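Local coordinates for DNA alpha-glucosyltransferase (Enterobacteria phage T4, PDB 1XV5), which belongs to the GT-B clan of glycosyltransferases and is built from two Rossmann-like domains, each with a parallel beta sheet flanked by helices, at residues Y97-K105 against L126-R134. Residues are numbered along the deposited sequence; the frame is centred on the assembly and turned at random.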
loop_
_atom_site.group_PDB
_atom_site.type_symbol
_atom_site.label_atom_id
_atom_site.label_comp_id
_atom_site.label_asym_id
_atom_site.label_seq_id
_atom_site.Cartn_x
_atom_site.Cartn_y
_atom_site.Cartn_z
ATOM N N TYR A 97 -24.177 4.290 -7.783
ATOM C CA TYR A 97 -23.425 3.660 -6.708
ATOM C C TYR A 97 -24.253 3.747 -5.433
ATOM O O TYR A 97 -24.355 2.782 -4.679
ATOM C CB TYR A 97 -22.071 4.344 -6.497
ATOM C CG TYR A 97 -21.354 3.843 -5.263
ATOM C CD1 TYR A 97 -21.274 4.625 -4.113
ATOM C CD2 TYR A 97 -20.815 2.557 -5.223
ATOM C CE1 TYR A 97 -20.678 4.137 -2.949
ATOM C CE2 TYR A 97 -20.221 2.058 -4.062
ATOM C CZ TYR A 97 -20.159 2.854 -2.930
ATOM O OH TYR A 97 -19.599 2.362 -1.772
ATOM N N LYS A 98 -24.856 4.908 -5.201
ATOM C CA LYS A 98 -25.686 5.096 -4.020
ATOM C C LYS A 98 -26.906 4.184 -4.092
ATOM O O LYS A 98 -27.356 3.665 -3.070
ATOM C CB LYS A 98 -26.132 6.555 -3.898
ATOM C CG LYS A 98 -24.999 7.525 -3.606
ATOM C CD LYS A 98 -25.525 8.926 -3.333
ATOM C CE LYS A 98 -24.393 9.882 -2.989
ATOM N NZ LYS A 98 -24.888 11.246 -2.649
ATOM N N LYS A 99 -27.436 3.986 -5.298
ATOM C CA LYS A 99 -28.596 3.120 -5.475
ATOM C C LYS A 99 -28.194 1.688 -5.149
ATOM O O LYS A 99 -28.969 0.928 -4.559
ATOM C CB LYS A 99 -29.125 3.186 -6.912
ATOM C CG LYS A 99 -30.474 2.497 -7.071
ATOM C CD LYS A 99 -30.846 2.227 -8.521
ATOM C CE LYS A 99 -30.960 3.485 -9.347
ATOM N NZ LYS A 99 -31.319 3.132 -10.753
ATOM N N LEU A 100 -26.978 1.319 -5.540
ATOM C CA LEU A 100 -26.466 -0.018 -5.269
ATOM C C LEU A 100 -26.477 -0.294 -3.773
ATOM O O LEU A 100 -26.943 -1.342 -3.328
ATOM C CB LEU A 100 -25.032 -0.163 -5.784
ATOM C CG LEU A 100 -24.807 -0.701 -7.193
ATOM C CD1 LEU A 100 -23.309 -0.728 -7.483
ATOM C CD2 LEU A 100 -25.393 -2.102 -7.310
ATOM N N LEU A 101 -25.950 0.654 -3.003
ATOM C CA LEU A 101 -25.891 0.523 -1.553
ATOM C C LEU A 101 -27.277 0.296 -0.960
ATOM O O LEU A 101 -27.463 -0.578 -0.115
ATOM C CB LEU A 101 -25.268 1.775 -0.935
ATOM C CG LEU A 101 -23.808 2.064 -1.293
ATOM C CD1 LEU A 101 -23.393 3.383 -0.674
ATOM C CD2 LEU A 101 -22.912 0.938 -0.797
ATOM N N ASP A 102 -28.245 1.089 -1.409
ATOM C CA ASP A 102 -29.617 0.982 -0.921
ATOM C C ASP A 102 -30.292 -0.328 -1.310
ATOM O O ASP A 102 -31.186 -0.798 -0.607
ATOM C CB ASP A 102 -30.463 2.145 -1.450
ATOM C CG ASP A 102 -30.178 3.454 -0.739
ATOM O OD1 ASP A 102 -30.752 4.486 -1.150
ATOM O OD2 ASP A 102 -29.391 3.454 0.232
ATOM N N ASN A 103 -29.869 -0.919 -2.422
ATOM C CA ASN A 103 -30.486 -2.155 -2.885
ATOM C C ASN A 103 -29.720 -3.450 -2.652
ATOM O O ASN A 103 -30.118 -4.503 -3.149
ATOM C CB ASN A 103 -30.848 -2.031 -4.364
ATOM C CG ASN A 103 -31.960 -1.031 -4.602
ATOM O OD1 ASN A 103 -31.741 0.181 -4.571
ATOM N ND2 ASN A 103 -33.167 -1.534 -4.818
ATOM N N ILE A 104 -28.624 -3.384 -1.903
ATOM C CA ILE A 104 -27.870 -4.595 -1.598
ATOM C C ILE A 104 -28.759 -5.397 -0.654
ATOM O O ILE A 104 -29.409 -4.821 0.214
ATOM C CB ILE A 104 -26.554 -4.272 -0.860
ATOM C CG1 ILE A 104 -25.621 -3.481 -1.776
ATOM C CG2 ILE A 104 -25.893 -5.560 -0.390
ATOM C CD1 ILE A 104 -24.423 -2.888 -1.060
ATOM N N LYS A 105 -28.797 -6.716 -0.818
ATOM C CA LYS A 105 -29.625 -7.542 0.053
ATOM C C LYS A 105 -29.285 -7.271 1.516
ATOM O O LYS A 105 -28.117 -7.279 1.905
ATOM C CB LYS A 105 -29.434 -9.028 -0.268
ATOM C CG LYS A 105 -29.862 -9.403 -1.681
ATOM C CD LYS A 105 -30.099 -10.896 -1.843
ATOM C CE LYS A 105 -28.825 -11.697 -1.696
ATOM N NZ LYS A 105 -29.088 -13.150 -1.879
ATOM N N LEU A 126 -16.711 10.131 -2.925
ATOM C CA LEU A 126 -18.129 10.443 -3.039
ATOM C C LEU A 126 -18.891 9.227 -2.533
ATOM O O LEU A 126 -18.565 8.094 -2.890
ATOM C CB LEU A 126 -18.521 10.724 -4.492
ATOM C CG LEU A 126 -18.077 12.049 -5.119
ATOM C CD1 LEU A 126 -18.555 12.112 -6.563
ATOM C CD2 LEU A 126 -18.643 13.214 -4.325
ATOM N N GLY A 127 -19.892 9.462 -1.691
ATOM C CA GLY A 127 -20.685 8.367 -1.166
ATOM C C GLY A 127 -20.027 7.551 -0.067
ATOM O O GLY A 127 -20.480 6.449 0.241
ATOM N N LEU A 128 -18.962 8.074 0.530
ATOM C CA LEU A 128 -18.287 7.345 1.601
ATOM C C LEU A 128 -19.179 7.262 2.838
ATOM O O LEU A 128 -19.217 6.236 3.519
ATOM C CB LEU A 128 -16.965 8.025 1.968
ATOM C CG LEU A 128 -16.142 7.297 3.037
ATOM C CD1 LEU A 128 -15.877 5.862 2.594
ATOM C CD2 LEU A 128 -14.834 8.036 3.266
ATOM N N GLU A 129 -19.899 8.343 3.125
ATOM C CA GLU A 129 -20.787 8.371 4.281
ATOM C C GLU A 129 -21.865 7.304 4.157
ATOM O O GLU A 129 -22.132 6.570 5.107
ATOM C CB GLU A 129 -21.445 9.749 4.434
ATOM C CG GLU A 129 -22.379 9.833 5.637
ATOM C CD GLU A 129 -23.017 11.202 5.820
ATOM O OE1 GLU A 129 -23.749 11.378 6.816
ATOM O OE2 GLU A 129 -22.789 12.098 4.978
ATOM N N GLU A 130 -22.483 7.221 2.982
ATOM C CA GLU A 130 -23.534 6.240 2.744
ATOM C C GLU A 130 -22.975 4.828 2.833
ATOM O O GLU A 130 -23.653 3.902 3.276
ATOM C CB GLU A 130 -24.172 6.461 1.369
ATOM C CG GLU A 130 -25.024 7.719 1.282
ATOM C CD GLU A 130 -24.243 8.949 0.860
ATOM O OE1 GLU A 130 -23.036 9.041 1.165
ATOM O OE2 GLU A 130 -24.849 9.836 0.226
ATOM N N THR A 131 -21.729 4.674 2.408
ATOM C CA THR A 131 -21.067 3.380 2.440
ATOM C C THR A 131 -20.848 2.966 3.891
ATOM O O THR A 131 -21.101 1.819 4.272
ATOM C CB THR A 131 -19.708 3.448 1.718
ATOM O OG1 THR A 131 -19.909 3.894 0.370
ATOM C CG2 THR A 131 -19.038 2.079 1.704
ATOM N N VAL A 132 -20.378 3.911 4.695
ATOM C CA VAL A 132 -20.119 3.663 6.107
ATOM C C VAL A 132 -21.401 3.317 6.866
ATOM O O VAL A 132 -21.397 2.444 7.734
ATOM C CB VAL A 132 -19.456 4.896 6.770
ATOM C CG1 VAL A 132 -19.380 4.710 8.279
ATOM C CG2 VAL A 132 -18.059 5.098 6.195
ATOM N N ARG A 133 -22.496 3.989 6.531
ATOM C CA ARG A 133 -23.764 3.741 7.209
ATOM C C ARG A 133 -24.359 2.365 6.911
ATOM O O ARG A 133 -25.101 1.816 7.725
ATOM C CB ARG A 133 -24.768 4.840 6.857
ATOM C CG ARG A 133 -24.359 6.213 7.373
ATOM C CD ARG A 133 -25.371 7.290 7.010
ATOM N NE ARG A 133 -24.961 8.605 7.502
ATOM C CZ ARG A 133 -24.938 8.952 8.784
ATOM N NH1 ARG A 133 -25.308 8.085 9.718
ATOM N NH2 ARG A 133 -24.537 10.167 9.135
ATOM N N ARG A 134 -24.030 1.808 5.751
ATOM C CA ARG A 134 -24.540 0.492 5.377
ATOM C C ARG A 134 -23.643 -0.616 5.917
ATOM O O ARG A 134 -24.085 -1.744 6.129
ATOM C CB ARG A 134 -24.628 0.367 3.851
ATOM C CG ARG A 134 -24.980 -1.038 3.360
ATOM C CD ARG A 134 -26.356 -1.471 3.843
ATOM N NE ARG A 134 -26.692 -2.839 3.443
ATOM C CZ ARG A 134 -26.210 -3.937 4.017
ATOM N NH1 ARG A 134 -26.580 -5.133 3.578
ATOM N NH2 ARG A 134 -25.362 -3.845 5.034
HETATM O O HOH W 1 -28.616 -2.472 1.304
#
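Tyr97 OH meets Thr131 OG1 near the plane of the ring, at its edge, the two side chains crossing at about a right angle, and this pair illustrates how a buried polar link can be set between packed helices. With CG anti to the backbone N (chi1 172°), the ring reaches toward helix 128-134, and Tyr97 OH donates to Thr131 OG1 over 2.7 Å. Thr131 OG1 in turn donates to Gly127 O, one turn back, 2.6 Å away and tilted from the carbonyl plane. The backbone N of Thr131 reaches that same N-cap oxygen from the opposite face, so two donors hold it. Accepting from Tyr97 OH while donating to Gly127 O leaves the Thr131 hydroxyl little rotational freedom. Leu101, on the same helix as Tyr97, places CG over one face of the Tyr97 ring, offset toward its rim, while its CD1 lies 3.7 Å from Thr131 OG1 and 3.8 Å from Glu130 CB.

Toward the solvent side, Lys98 stretches out beyond CG and Glu130 bends at chi2, bringing Lys98 NZ within 3.2 Å of Glu130 OE2 in a salt bridge whose hydrogen bond is weak.

At the far end Arg134, also bent at chi2, lays its guanidinium edge toward the end of the other segment. Arg134 NH1 has its main partner in Ile108 O and adds a weak, bent bond to Lys105 O (3.1 Å, 126° at the hydrogen), while NH2 pairs with Asp136. A water accepts from Arg134 NE at 2.9 Å and donates to Leu101 O and Ile104 O, linking the guanidinium to the backbone of Leu101 and Ile104.

The helix segments run nearly parallel, 10° apart and 10.1 Å between axes. Tyr97, Leu101 and Thr131 all touch Ile81 of strand 78-83, an arrangement characteristic of neighbouring helices covering the parallel sheet in a Rossmann-like domain of the GT-B fold.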